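Local coordinates for protein beta-d-glucoside glucohydrolase (Hypocrea jecorina, PDB 3ZZ1) that probably hydrolyses terminal, non-reducing beta-D-glucosyl residues, releasing beta-D-glucose, as a family 3 beta-glucosidase of the cellulose degradation pathway, at residues Ile161-Glu166 with Ser203-Asn208; Glu183-Pro188 with Leu555-Lys560; Leu59-Leu64 with Trp382-Val387; Ala195-Val200 with Leu227-Tyr232. All coordinates share one frame; numbering follows the deposited sequence. Where two conformers were deposited one is given.

Contact 1: Ile161-Glu166 with Ser203-Asn208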
loop_
_atom_site.group_PDB
_atom_site.type_symbol
_atom_site.label_atom_id
_atom_site.label_comp_id
_atom_site.label_asym_id
_atom_site.label_seq_id
_atom_site.Cartn_x
_atom_site.Cartn_y
_atom_site.Cartn_z
ATOM N N ILE A 161 -0.789 14.088 5.196
ATOM C CA ILE A 161 0.058 13.019 5.745
ATOM C C ILE A 161 -0.400 12.711 7.178
ATOM O O ILE A 161 -1.124 13.511 7.784
ATOM C CB ILE A 161 1.558 13.443 5.726
ATOM C CG1 ILE A 161 2.481 12.281 6.109
ATOM C CG2 ILE A 161 1.804 14.699 6.582
ATOM C CD1 ILE A 161 3.878 12.434 5.599
ATOM N N LEU A 162 0.010 11.553 7.703
ATOM C CA LEU A 162 -0.210 11.165 9.111
ATOM C C LEU A 162 -1.652 10.759 9.448
ATOM O O LEU A 162 -2.101 10.893 10.596
ATOM C CB LEU A 162 0.290 12.254 10.079
ATOM C CG LEU A 162 1.718 12.813 9.953
ATOM C CD1 LEU A 162 1.882 13.997 10.887
ATOM C CD2 LEU A 162 2.776 11.756 10.230
ATOM N N ASN A 163 -2.354 10.247 8.444
ATOM C CA ASN A 163 -3.716 9.735 8.581
ATOM C C ASN A 163 -3.668 8.264 9.008
ATOM O O ASN A 163 -4.105 7.374 8.274
ATOM C CB ASN A 163 -4.437 9.914 7.234
ATOM C CG ASN A 163 -5.918 9.528 7.271
ATOM O OD1 ASN A 163 -6.556 9.452 6.217
ATOM N ND2 ASN A 163 -6.465 9.283 8.465
ATOM N N GLU A 164 -3.146 8.026 10.210
ATOM C CA GLU A 164 -2.812 6.675 10.688
ATOM C C GLU A 164 -3.955 5.902 11.364
ATOM O O GLU A 164 -3.765 4.754 11.798
ATOM C CB GLU A 164 -1.580 6.721 11.599
ATOM C CG GLU A 164 -0.287 7.125 10.883
ATOM C CD GLU A 164 0.182 6.105 9.849
ATOM O OE1 GLU A 164 0.053 4.884 10.086
ATOM O OE2 GLU A 164 0.679 6.528 8.791
ATOM N N GLN A 165 -5.123 6.535 11.467
ATOM C CA GLN A 165 -6.330 5.876 11.968
ATOM C C GLN A 165 -7.577 6.471 11.321
ATOM O O GLN A 165 -7.576 7.628 10.897
ATOM C CB GLN A 165 -6.434 5.985 13.500
ATOM C CG GLN A 165 -6.785 7.386 14.004
ATOM C CD GLN A 165 -6.848 7.469 15.502
ATOM O OE1 GLN A 165 -5.900 7.107 16.189
ATOM N NE2 GLN A 165 -7.967 7.959 16.022
ATOM N N GLU A 166 -8.647 5.687 11.275
ATOM C CA GLU A 166 -9.901 6.164 10.698
ATOM C C GLU A 166 -10.749 6.941 11.695
ATOM O O GLU A 166 -11.433 7.891 11.313
ATOM C CB GLU A 166 -10.701 5.014 10.071
ATOM C CG GLU A 166 -10.132 4.539 8.735
ATOM C CD GLU A 166 -9.961 5.677 7.738
ATOM O OE1 GLU A 166 -10.986 6.148 7.195
ATOM O OE2 GLU A 166 -8.800 6.097 7.496
ATOM N N SER A 203 -4.533 15.083 3.423
ATOM C CA SER A 203 -5.410 14.232 4.233
ATOM C C SER A 203 -6.483 14.981 5.022
ATOM O O SER A 203 -6.481 16.213 5.088
ATOM C CB SER A 203 -4.572 13.355 5.174
ATOM O OG SER A 203 -3.787 14.146 6.047
ATOM N N TYR A 204 -7.391 14.213 5.630
ATOM C CA TYR A 204 -8.474 14.760 6.460
ATOM C C TYR A 204 -7.999 15.346 7.784
ATOM O O TYR A 204 -8.622 16.261 8.320
ATOM C CB TYR A 204 -9.518 13.681 6.769
ATOM C CG TYR A 204 -10.511 13.439 5.660
ATOM C CD1 TYR A 204 -11.414 14.431 5.275
ATOM C CD2 TYR A 204 -10.562 12.208 5.005
ATOM C CE1 TYR A 204 -12.333 14.208 4.257
ATOM C CE2 TYR A 204 -11.476 11.974 3.988
ATOM C CZ TYR A 204 -12.352 12.977 3.618
ATOM O OH TYR A 204 -13.251 12.739 2.613
ATOM N N ASN A 205 -6.911 14.799 8.315
ATOM C CA ASN A 205 -6.497 15.073 9.689
ATOM C C ASN A 205 -5.741 16.376 9.852
ATOM O O ASN A 205 -5.341 17.004 8.873
ATOM C CB ASN A 205 -5.649 13.918 10.232
ATOM C CG ASN A 205 -4.468 13.600 9.342
ATOM O OD1 ASN A 205 -4.634 13.021 8.271
ATOM N ND2 ASN A 205 -3.265 13.974 9.781
ATOM N N LYS A 206 -5.559 16.770 11.105
ATOM C CA LYS A 206 -4.685 17.879 11.445
ATOM C C LYS A 206 -3.272 17.365 11.676
ATOM O O LYS A 206 -3.066 16.200 12.035
ATOM C CB LYS A 206 -5.200 18.616 12.685
ATOM C CG LYS A 206 -6.503 19.368 12.478
ATOM C CD LYS A 206 -6.898 20.127 13.730
ATOM C CE LYS A 206 -7.980 21.141 13.437
ATOM N NZ LYS A 206 -8.673 21.593 14.671
ATOM N N VAL A 207 -2.303 18.244 11.439
ATOM C CA VAL A 207 -0.894 17.967 11.676
ATOM C C VAL A 207 -0.391 19.124 12.534
ATOM O O VAL A 207 -0.351 20.273 12.075
ATOM C CB VAL A 207 -0.097 17.884 10.344
ATOM C CG1 VAL A 207 1.411 17.777 10.604
ATOM C CG2 VAL A 207 -0.579 16.715 9.491
ATOM N N ASN A 208 -0.033 18.826 13.783
ATOM C CA ASN A 208 0.308 19.861 14.764
ATOM C C ASN A 208 -0.752 20.960 14.883
ATOM O O ASN A 208 -0.426 22.151 14.873
ATOM C CB ASN A 208 1.692 20.463 14.476
ATOM C CG ASN A 208 2.805 19.730 15.187
ATOM O OD1 ASN A 208 2.838 18.499 15.221
ATOM N ND2 ASN A 208 3.730 20.484 15.761
HETATM O O HOH W 1 -7.338 11.572 4.261
#

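Contact 2: Glu183-Pro188 with Leu555-Lys560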
loop_
_atom_site.group_PDB
_atom_site.type_symbol
_atom_site.label_atom_id
_atom_site.label_comp_id
_atom_site.label_asym_id
_atom_site.label_seq_id
_atom_site.Cartn_x
_atom_site.Cartn_y
_atom_site.Cartn_z
ATOM N N GLU A 183 11.486 11.237 8.513
ATOM C CA GLU A 183 12.285 10.028 8.333
ATOM C C GLU A 183 11.449 8.750 8.224
ATOM O O GLU A 183 11.897 7.753 7.652
ATOM C CB GLU A 183 13.301 9.909 9.471
ATOM C CG GLU A 183 14.371 8.857 9.265
ATOM C CD GLU A 183 15.464 8.945 10.307
ATOM O OE1 GLU A 183 15.931 10.075 10.594
ATOM O OE2 GLU A 183 15.859 7.886 10.836
ATOM N N LEU A 184 10.244 8.786 8.779
ATOM C CA LEU A 184 9.352 7.631 8.741
ATOM C C LEU A 184 8.190 7.854 7.777
ATOM O O LEU A 184 8.053 7.146 6.777
ATOM C CB LEU A 184 8.843 7.293 10.154
ATOM C CG LEU A 184 7.956 6.051 10.352
ATOM C CD1 LEU A 184 8.573 4.792 9.768
ATOM C CD2 LEU A 184 7.646 5.839 11.821
ATOM N N TYR A 185 7.364 8.854 8.070
ATOM C CA TYR A 185 6.113 9.044 7.335
ATOM C C TYR A 185 6.242 9.723 5.972
ATOM O O TYR A 185 5.577 9.311 5.022
ATOM C CB TYR A 185 5.064 9.711 8.229
ATOM C CG TYR A 185 4.766 8.844 9.432
ATOM C CD1 TYR A 185 3.956 7.716 9.313
ATOM C CD2 TYR A 185 5.335 9.120 10.676
ATOM C CE1 TYR A 185 3.696 6.902 10.404
ATOM C CE2 TYR A 185 5.082 8.309 11.774
ATOM C CZ TYR A 185 4.262 7.200 11.627
ATOM O OH TYR A 185 4.005 6.383 12.700
ATOM N N THR A 186 7.095 10.737 5.870
ATOM C CA THR A 186 7.282 11.454 4.602
ATOM C C THR A 186 8.126 10.639 3.623
ATOM O O THR A 186 7.935 10.734 2.415
ATOM C CB THR A 186 7.898 12.863 4.807
ATOM O OG1 THR A 186 7.114 13.593 5.755
ATOM C CG2 THR A 186 7.908 13.646 3.504
ATOM N N TRP A 187 9.043 9.832 4.158
ATOM C CA TRP A 187 9.946 8.992 3.358
ATOM C C TRP A 187 9.326 8.390 2.078
ATOM O O TRP A 187 9.876 8.581 0.987
ATOM C CB TRP A 187 10.575 7.893 4.236
ATOM C CG TRP A 187 11.501 6.943 3.500
ATOM C CD1 TRP A 187 11.147 6.008 2.565
ATOM C CD2 TRP A 187 12.921 6.825 3.664
ATOM N NE1 TRP A 187 12.257 5.327 2.126
ATOM C CE2 TRP A 187 13.360 5.806 2.782
ATOM C CE3 TRP A 187 13.868 7.485 4.461
ATOM C CZ2 TRP A 187 14.705 5.430 2.677
ATOM C CZ3 TRP A 187 15.209 7.110 4.358
ATOM C CH2 TRP A 187 15.610 6.086 3.473
ATOM N N PRO A 188 8.198 7.648 2.201
ATOM C CA PRO A 188 7.634 7.021 0.997
ATOM C C PRO A 188 7.026 8.004 -0.011
ATOM O O PRO A 188 6.905 7.669 -1.194
ATOM C CB PRO A 188 6.549 6.093 1.560
ATOM C CG PRO A 188 6.209 6.660 2.888
ATOM C CD PRO A 188 7.499 7.194 3.417
ATOM N N LEU A 555 10.119 7.027 15.840
ATOM C CA LEU A 555 10.596 6.169 14.753
ATOM C C LEU A 555 10.346 4.675 14.972
ATOM O O LEU A 555 10.527 3.877 14.051
ATOM C CB LEU A 555 12.092 6.392 14.518
ATOM C CG LEU A 555 12.554 7.763 14.027
ATOM C CD1 LEU A 555 14.072 7.775 13.982
ATOM C CD2 LEU A 555 11.957 8.081 12.648
ATOM N N PHE A 556 9.929 4.306 16.179
ATOM C CA PHE A 556 9.844 2.901 16.578
ATOM C C PHE A 556 8.431 2.337 16.432
ATOM O O PHE A 556 7.698 2.205 17.414
ATOM C CB PHE A 556 10.362 2.723 18.014
ATOM C CG PHE A 556 11.812 3.086 18.191
ATOM C CD1 PHE A 556 12.207 4.421 18.291
ATOM C CD2 PHE A 556 12.785 2.092 18.272
ATOM C CE1 PHE A 556 13.546 4.761 18.457
ATOM C CE2 PHE A 556 14.129 2.423 18.440
ATOM C CZ PHE A 556 14.511 3.764 18.529
ATOM N N ILE A 557 8.056 2.025 15.192
ATOM C CA ILE A 557 6.779 1.371 14.895
ATOM C C ILE A 557 6.996 -0.075 14.442
ATOM O O ILE A 557 8.070 -0.421 13.930
ATOM C CB ILE A 557 5.930 2.155 13.840
ATOM C CG1 ILE A 557 6.589 2.134 12.451
ATOM C CG2 ILE A 557 5.665 3.585 14.331
ATOM C CD1 ILE A 557 5.673 2.571 11.298
ATOM N N ASP A 558 5.974 -0.906 14.645
ATOM C CA ASP A 558 5.983 -2.316 14.236
ATOM C C ASP A 558 7.287 -3.014 14.653
ATOM O O ASP A 558 7.653 -2.977 15.826
ATOM C CB ASP A 558 5.698 -2.449 12.729
ATOM C CG ASP A 558 5.314 -3.870 12.321
ATOM O OD1 ASP A 558 4.135 -4.258 12.473
ATOM O OD2 ASP A 558 6.197 -4.593 11.825
ATOM N N TYR A 559 7.999 -3.615 13.700
ATOM C CA TYR A 559 9.174 -4.439 14.012
ATOM C C TYR A 559 10.298 -3.675 14.719
ATOM O O TYR A 559 11.089 -4.268 15.451
ATOM C CB TYR A 559 9.693 -5.174 12.767
ATOM C CG TYR A 559 10.410 -4.321 11.737
ATOM C CD1 TYR A 559 11.789 -4.131 11.806
ATOM C CD2 TYR A 559 9.718 -3.739 10.673
ATOM C CE1 TYR A 559 12.463 -3.362 10.861
ATOM C CE2 TYR A 559 10.380 -2.965 9.722
ATOM C CZ TYR A 559 11.757 -2.782 9.827
ATOM O OH TYR A 559 12.438 -2.031 8.895
ATOM N N LYS A 560 10.352 -2.363 14.503
ATOM C CA LYS A 560 11.345 -1.507 15.149
ATOM C C LYS A 560 11.076 -1.405 16.653
ATOM O O LYS A 560 12.011 -1.357 17.451
ATOM C CB LYS A 560 11.367 -0.120 14.490
ATOM C CG LYS A 560 11.699 -0.163 13.004
ATOM C CD LYS A 560 11.173 1.056 12.261
ATOM C CE LYS A 560 11.588 1.007 10.803
ATOM N NZ LYS A 560 10.988 2.123 10.033
#

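Contact 3: Leu59-Leu64 with Trp382-Val387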
loop_
_atom_site.group_PDB
_atom_site.type_symbol
_atom_site.label_atom_id
_atom_site.label_comp_id
_atom_site.label_asym_id
_atom_site.label_seq_id
_atom_site.Cartn_x
_atom_site.Cartn_y
_atom_site.Cartn_z
ATOM N N LEU A 59 -11.161 12.623 -12.539
ATOM C CA LEU A 59 -10.467 11.967 -11.436
ATOM C C LEU A 59 -11.317 10.826 -10.893
ATOM O O LEU A 59 -12.502 11.007 -10.631
ATOM C CB LEU A 59 -10.152 12.966 -10.319
ATOM C CG LEU A 59 -9.271 14.165 -10.689
ATOM C CD1 LEU A 59 -10.105 15.374 -11.106
ATOM C CD2 LEU A 59 -8.378 14.520 -9.518
ATOM N N GLN A 60 -10.700 9.655 -10.732
ATOM C CA GLN A 60 -11.412 8.463 -10.271
ATOM C C GLN A 60 -10.594 7.658 -9.270
ATOM O O GLN A 60 -9.372 7.558 -9.387
ATOM C CB GLN A 60 -11.766 7.566 -11.462
ATOM C CG GLN A 60 -12.923 6.589 -11.219
ATOM C CD GLN A 60 -14.291 7.189 -11.532
ATOM O OE1 GLN A 60 -15.306 6.494 -11.498
ATOM N NE2 GLN A 60 -14.319 8.473 -11.839
ATOM N N ASP A 61 -11.287 7.085 -8.289
ATOM C CA ASP A 61 -10.710 6.069 -7.419
ATOM C C ASP A 61 -10.474 4.792 -8.234
ATOM O O ASP A 61 -11.099 4.608 -9.275
ATOM C CB ASP A 61 -11.655 5.784 -6.247
ATOM C CG ASP A 61 -11.649 6.890 -5.206
ATOM O OD1 ASP A 61 -10.548 7.349 -4.822
ATOM O OD2 ASP A 61 -12.748 7.291 -4.762
ATOM N N GLY A 62 -9.551 3.930 -7.810
ATOM C CA GLY A 62 -8.640 4.175 -6.702
ATOM C C GLY A 62 -7.394 3.310 -6.820
ATOM O O GLY A 62 -7.029 2.889 -7.921
ATOM N N PRO A 63 -6.752 3.011 -5.677
ATOM C CA PRO A 63 -5.449 2.342 -5.610
ATOM C C PRO A 63 -5.381 0.914 -6.175
ATOM O O PRO A 63 -4.286 0.451 -6.497
ATOM C CB PRO A 63 -5.137 2.339 -4.106
ATOM C CG PRO A 63 -5.983 3.436 -3.541
ATOM C CD PRO A 63 -7.241 3.371 -4.334
ATOM N N LEU A 64 -6.513 0.220 -6.280
ATOM C CA LEU A 64 -6.520 -1.147 -6.827
ATOM C C LEU A 64 -7.389 -1.322 -8.079
ATOM O O LEU A 64 -7.727 -2.445 -8.462
ATOM C CB LEU A 64 -6.883 -2.185 -5.750
ATOM C CG LEU A 64 -8.153 -2.062 -4.893
ATOM C CD1 LEU A 64 -9.412 -2.400 -5.658
ATOM C CD2 LEU A 64 -8.050 -2.953 -3.669
ATOM N N TRP A 382 -12.956 -2.298 2.880
ATOM C CA TRP A 382 -14.052 -1.453 2.415
ATOM C C TRP A 382 -13.701 0.035 2.306
ATOM O O TRP A 382 -12.703 0.498 2.862
ATOM C CB TRP A 382 -15.317 -1.667 3.262
ATOM C CG TRP A 382 -15.284 -1.143 4.679
ATOM C CD1 TRP A 382 -15.343 0.166 5.075
ATOM C CD2 TRP A 382 -15.232 -1.922 5.881
ATOM N NE1 TRP A 382 -15.303 0.249 6.446
ATOM C CE2 TRP A 382 -15.241 -1.016 6.967
ATOM C CE3 TRP A 382 -15.170 -3.297 6.147
ATOM C CZ2 TRP A 382 -15.190 -1.441 8.300
ATOM C CZ3 TRP A 382 -15.121 -3.721 7.471
ATOM C CH2 TRP A 382 -15.127 -2.794 8.532
ATOM N N GLY A 383 -14.531 0.770 1.572
ATOM C CA GLY A 383 -14.389 2.217 1.450
ATOM C C GLY A 383 -14.158 2.634 0.019
ATOM O O GLY A 383 -14.515 1.907 -0.911
ATOM N N SER A 384 -13.551 3.806 -0.152
ATOM C CA SER A 384 -13.295 4.380 -1.473
ATOM C C SER A 384 -12.257 3.594 -2.281
ATOM O O SER A 384 -12.164 3.755 -3.501
ATOM C CB SER A 384 -12.831 5.832 -1.329
ATOM O OG SER A 384 -11.523 5.894 -0.771
ATOM N N GLY A 385 -11.479 2.759 -1.596
ATOM C CA GLY A 385 -10.419 1.982 -2.234
ATOM C C GLY A 385 -10.842 0.598 -2.673
ATOM O O GLY A 385 -10.009 -0.203 -3.100
ATOM N N ALA A 386 -12.140 0.319 -2.563
ATOM C CA ALA A 386 -12.715 -0.937 -3.027
ATOM C C ALA A 386 -13.369 -0.739 -4.398
ATOM O O ALA A 386 -13.720 0.385 -4.761
ATOM C CB ALA A 386 -13.732 -1.446 -2.013
ATOM N N VAL A 387 -13.511 -1.827 -5.158
ATOM C CA VAL A 387 -14.150 -1.787 -6.485
ATOM C C VAL A 387 -15.090 -2.983 -6.696
ATOM O O VAL A 387 -15.118 -3.911 -5.887
ATOM C CB VAL A 387 -13.112 -1.764 -7.653
ATOM C CG1 VAL A 387 -12.227 -0.518 -7.606
ATOM C CG2 VAL A 387 -12.268 -3.030 -7.657
HETATM O O HOH W 2 -9.420 0.955 -6.194
#

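Contact 4: Ala195-Val200 with Leu227-Tyr232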
loop_
_atom_site.group_PDB
_atom_site.type_symbol
_atom_site.label_atom_id
_atom_site.label_comp_id
_atom_site.label_asym_id
_atom_site.label_seq_id
_atom_site.Cartn_x
_atom_site.Cartn_y
_atom_site.Cartn_z
ATOM N N ALA A 195 9.631 9.504 -8.355
ATOM C CA ALA A 195 9.079 8.718 -9.456
ATOM C C ALA A 195 8.269 9.603 -10.396
ATOM O O ALA A 195 7.617 9.108 -11.312
ATOM C CB ALA A 195 8.212 7.569 -8.914
ATOM N N ASN A 196 8.326 10.914 -10.158
ATOM C CA ASN A 196 7.582 11.925 -10.916
ATOM C C ASN A 196 6.066 11.810 -10.781
ATOM O O ASN A 196 5.342 12.045 -11.747
ATOM C CB ASN A 196 7.980 11.931 -12.401
ATOM C CG ASN A 196 9.422 12.344 -12.620
ATOM O OD1 ASN A 196 9.963 13.182 -11.898
ATOM N ND2 ASN A 196 10.051 11.754 -13.629
ATOM N N VAL A 197 5.584 11.470 -9.585
ATOM C CA VAL A 197 4.144 11.412 -9.354
ATOM C C VAL A 197 3.557 12.757 -9.768
ATOM O O VAL A 197 4.176 13.804 -9.558
ATOM C CB VAL A 197 3.770 11.018 -7.888
ATOM C CG1 VAL A 197 3.994 12.173 -6.902
ATOM C CG2 VAL A 197 2.328 10.508 -7.810
ATOM N N ALA A 198 2.390 12.710 -10.402
ATOM C CA ALA A 198 1.754 13.899 -10.954
ATOM C C ALA A 198 1.132 14.730 -9.850
ATOM O O ALA A 198 1.232 15.963 -9.848
ATOM C CB ALA A 198 0.690 13.496 -11.962
ATOM N N SER A 199 0.506 14.037 -8.901
ATOM C CA SER A 199 -0.261 14.681 -7.851
ATOM C C SER A 199 -0.093 14.000 -6.495
ATOM O O SER A 199 0.336 12.843 -6.406
ATOM C CB SER A 199 -1.741 14.713 -8.239
ATOM O OG SER A 199 -2.499 15.444 -7.294
ATOM N N VAL A 200 -0.443 14.740 -5.449
ATOM C CA VAL A 200 -0.432 14.274 -4.083
ATOM C C VAL A 200 -1.758 14.727 -3.493
ATOM O O VAL A 200 -2.207 15.841 -3.763
ATOM C CB VAL A 200 0.755 14.884 -3.300
ATOM C CG1 VAL A 200 0.627 14.622 -1.812
ATOM C CG2 VAL A 200 2.094 14.343 -3.831
ATOM N N LEU A 227 11.189 18.337 -0.818
ATOM C CA LEU A 227 11.097 17.174 -1.712
ATOM C C LEU A 227 11.080 17.562 -3.192
ATOM O O LEU A 227 11.106 16.691 -4.064
ATOM C CB LEU A 227 9.878 16.300 -1.377
ATOM C CG LEU A 227 9.755 15.631 -0.002
ATOM C CD1 LEU A 227 8.594 14.650 -0.007
ATOM C CD2 LEU A 227 11.039 14.925 0.381
ATOM N N GLY A 228 11.031 18.865 -3.471
ATOM C CA GLY A 228 11.064 19.378 -4.842
ATOM C C GLY A 228 9.942 18.894 -5.742
ATOM O O GLY A 228 10.154 18.670 -6.927
ATOM N N PHE A 229 8.751 18.732 -5.172
ATOM C CA PHE A 229 7.564 18.267 -5.898
ATOM C C PHE A 229 7.059 19.339 -6.871
ATOM O O PHE A 229 6.684 20.434 -6.444
ATOM C CB PHE A 229 6.466 17.877 -4.896
ATOM C CG PHE A 229 5.190 17.386 -5.525
ATOM C CD1 PHE A 229 5.197 16.322 -6.430
ATOM C CD2 PHE A 229 3.969 17.962 -5.178
ATOM C CE1 PHE A 229 4.012 15.864 -6.992
ATOM C CE2 PHE A 229 2.785 17.507 -5.733
ATOM C CZ PHE A 229 2.806 16.457 -6.640
ATOM N N PRO A 230 7.064 19.033 -8.180
ATOM C CA PRO A 230 6.611 20.011 -9.169
ATOM C C PRO A 230 5.132 19.878 -9.542
ATOM O O PRO A 230 4.611 20.724 -10.268
ATOM C CB PRO A 230 7.496 19.708 -10.392
ATOM C CG PRO A 230 8.419 18.546 -9.962
ATOM C CD PRO A 230 7.706 17.885 -8.835
ATOM N N GLY A 231 4.469 18.829 -9.049
ATOM C CA GLY A 231 3.051 18.585 -9.354
ATOM C C GLY A 231 2.075 19.306 -8.439
ATOM O O GLY A 231 2.452 20.246 -7.734
ATOM N N TYR A 232 0.822 18.853 -8.433
ATOM C CA TYR A 232 -0.239 19.554 -7.705
ATOM C C TYR A 232 -0.804 18.795 -6.510
ATOM O O TYR A 232 -0.881 17.561 -6.516
ATOM C CB TYR A 232 -1.372 19.984 -8.651
ATOM C CG TYR A 232 -2.146 18.851 -9.308
ATOM C CD1 TYR A 232 -1.686 18.256 -10.483
ATOM C CD2 TYR A 232 -3.350 18.393 -8.767
ATOM C CE1 TYR A 232 -2.391 17.223 -11.094
ATOM C CE2 TYR A 232 -4.067 17.355 -9.372
ATOM C CZ TYR A 232 -3.582 16.781 -10.542
ATOM O OH TYR A 232 -4.274 15.759 -11.150
#

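Contact 1: Ile161-Glu166 with Ser203-Asn208
N205 reaches across to the backbone of I161, L162 and N163, and its side-chain amide lies between the two segments. CB carries the group over, with CG between the backbone N and the carbonyl carbon (chi1 54°), the crowded position. N205 CG then lies 3.7 Å from I161 O. Beyond it, the two branches do different work. N205 ND2 donates to I161 O at 3.0 Å with an N-H...O angle of 166°, and this oxygen lies close to the amide plane. ND2 also donates to K206 O of its own segment, so the amide has partners in both segments. N205 OD1 rests 3.3 Å from N163 CB and takes a hydrogen bond from S203 OG at 2.6 Å. With both branches held, the amide is unlikely to turn over.

S203 OG is also 3.1 Å from I161 N, next to the cis peptide bond that precedes I161. At the other end V207 and L162 cross at about a right angle, and L162 CD1 meets V207 CG1 at 3.8 Å. A water links N163 OD1 to Y204 N, donating to the first and accepting from the second.

The two segments follow strands 154-160 and 199-202, adjacent parallel strands of the TIM-barrel-type N-terminal domain. S203 and Y160 are joined by backbone hydrogen bonding, which carries the strand pairing up to the segments. K206 and N208 pair through their backbones with strand 173-174, while I161 and L162 pack on helix 178-194.

Contact 2: Glu183-Pro188 with Leu555-Lys560
L184 meets I557 tip to tip, and this apolar pair is the centre of the contact. L184 CG is anti to the backbone N (chi1 -176°), which sends its two methyls out from the helix to the loop. L184 CD2 lies 3.9 Å from I557 CD1, and L184 CD1 is almost as near the same methyl. L555 adds a second apolar touch, with L555 CD2 against L184 CB at 4.1 Å.

A second group sets polar side chains against carbon. E183 and L555 cross at about a right angle, with E183 OE2 3.6 Å from L555 CD1. The acid is held by other partners, since OE1 forms a salt bridge with R179 and accepts from W679 N. K560 runs extended past L184 in the opposite direction, and K560 NZ comes 3.6 Å from L184 CD1. Y185 OH approaches I557 CG2 at 3.6 Å. The Y185 ring is also backed by its own neighbour, as L184 CG sits over the centre of one face.

No hydrogen bond crosses the contact, which rests on shape and burial. An alanine in place of I557 would probably open a gap between segment 555-560 and the L184 methyls and Y185 hydroxyl, leaving both tips without their packing partner.

The contact joins the N-terminal and C-terminal family 3 domains. Helix 178-194 supplies one side. The loop leading into helix 559-564, with the first turn of that helix, supplies the other. P134, at the start of helix 134-150, packs against both L184 and K560. The Y185 ring meets F551 at a steep angle.

Contact 3: Leu59-Leu64 with Trp382-Val387
L64 wraps its branched end around the carbonyl oxygen of G385. L64 CG lies only 3.2 Å from G385 O, and L64 CD1 and CD2 are both 3.4 Å from that oxygen. With L64 CG between the backbone N and the carbonyl carbon (chi1 53°), the branch is turned onto the G385 oxygen. L64 CD1 goes on to V387 CG2 at 3.5 Å, where the two side chains slide past each other in opposite directions.

The G385 carbonyl belongs to a type I beta turn from G383 to A386. A water that accepts from L64 N at 3.0 Å donates weakly to the same oxygen. P63 CD packs on G385 CA.

D61 meets the turn at S384. D61 CB is 3.5 Å from S384 O, and D61 OD2 faces S384 CB at 3.7 Å. Both polar ends have partners outside the segments: D61 OD2 forms a salt bridge with R67, and S384 OG hydrogen-bonds to E441. The peptide bond between D61 and G62 is cis. An alanine at D61 would probably leave R67 without this carboxylate mate and open a gap beside S384 CB.

This is a joint between the N-terminal and C-terminal family 3 domains, the kind of boundary near which relatives place the active site. Carbon lies against the carbonyl oxygens of S384 and G385, with no direct hydrogen bond across. The join therefore depends on close fit and on the outside partners R67 and E441, which fix D61 and S384.

Contact 4: Ala195-Val200 with Leu227-Tyr232
Two neighbouring parallel strands of the TIM-barrel-type domain begin here, 199-202 and 232-235, the second reached through helix 216-226 in a beta-alpha-beta crossover. S199 is in register with Y232. A198 O accepts from Y232 N at 3.2 Å, and Y232 O accepts from V200 N at 3.0 Å. In one of its two conformers S199 OG, anti to the backbone N (chi1 -175°), also donates to Y232 O at 2.8 Å, from above the carbonyl plane. This second grip is therefore conditional. The same conformer puts OG over one face of the Y232 ring, where S199 CB makes a CH-pi contact 3.7 Å from the ring centroid. Y232 OH bonds to Q154, while helix 282-298 packs on the Y232 side chain.

G231 passes close by, with G231 CA 3.2 Å from A198 O, where a CB would clash. Ahead of the strand, N196 closes helix 178-194 as the C-prime residue of a Schellman motif. F229 turns its ring in between the segments. V197 O lies at the ring edge, 3.3 Å from F229 CE1. G231 N sits over one face, and V200 CG2 covers the opposite face, 3.9 Å from the F229 centroid.

Overall arrangement
Contacts 1 and 4 belong to the same barrel-type domain, and strands 199-202 and 206-207 follow each other between them. Contacts 2 and 3 bring in the C-terminal domain at two separate places, with centres about 25 Å apart. Contact 1 touches contact 2, where I161 CD1 lies 3.4 Å from T186 OG1. Contact 2 touches contact 4 through T186 CG2 and L227 CD1, at 3.7 Å. Contact 3 stays about 7 Å from contact 1 at the nearest atoms, yet E166 and S384 both reach E441 and R125. That shared region is consistent with the interdomain active site of family 3 enzymes.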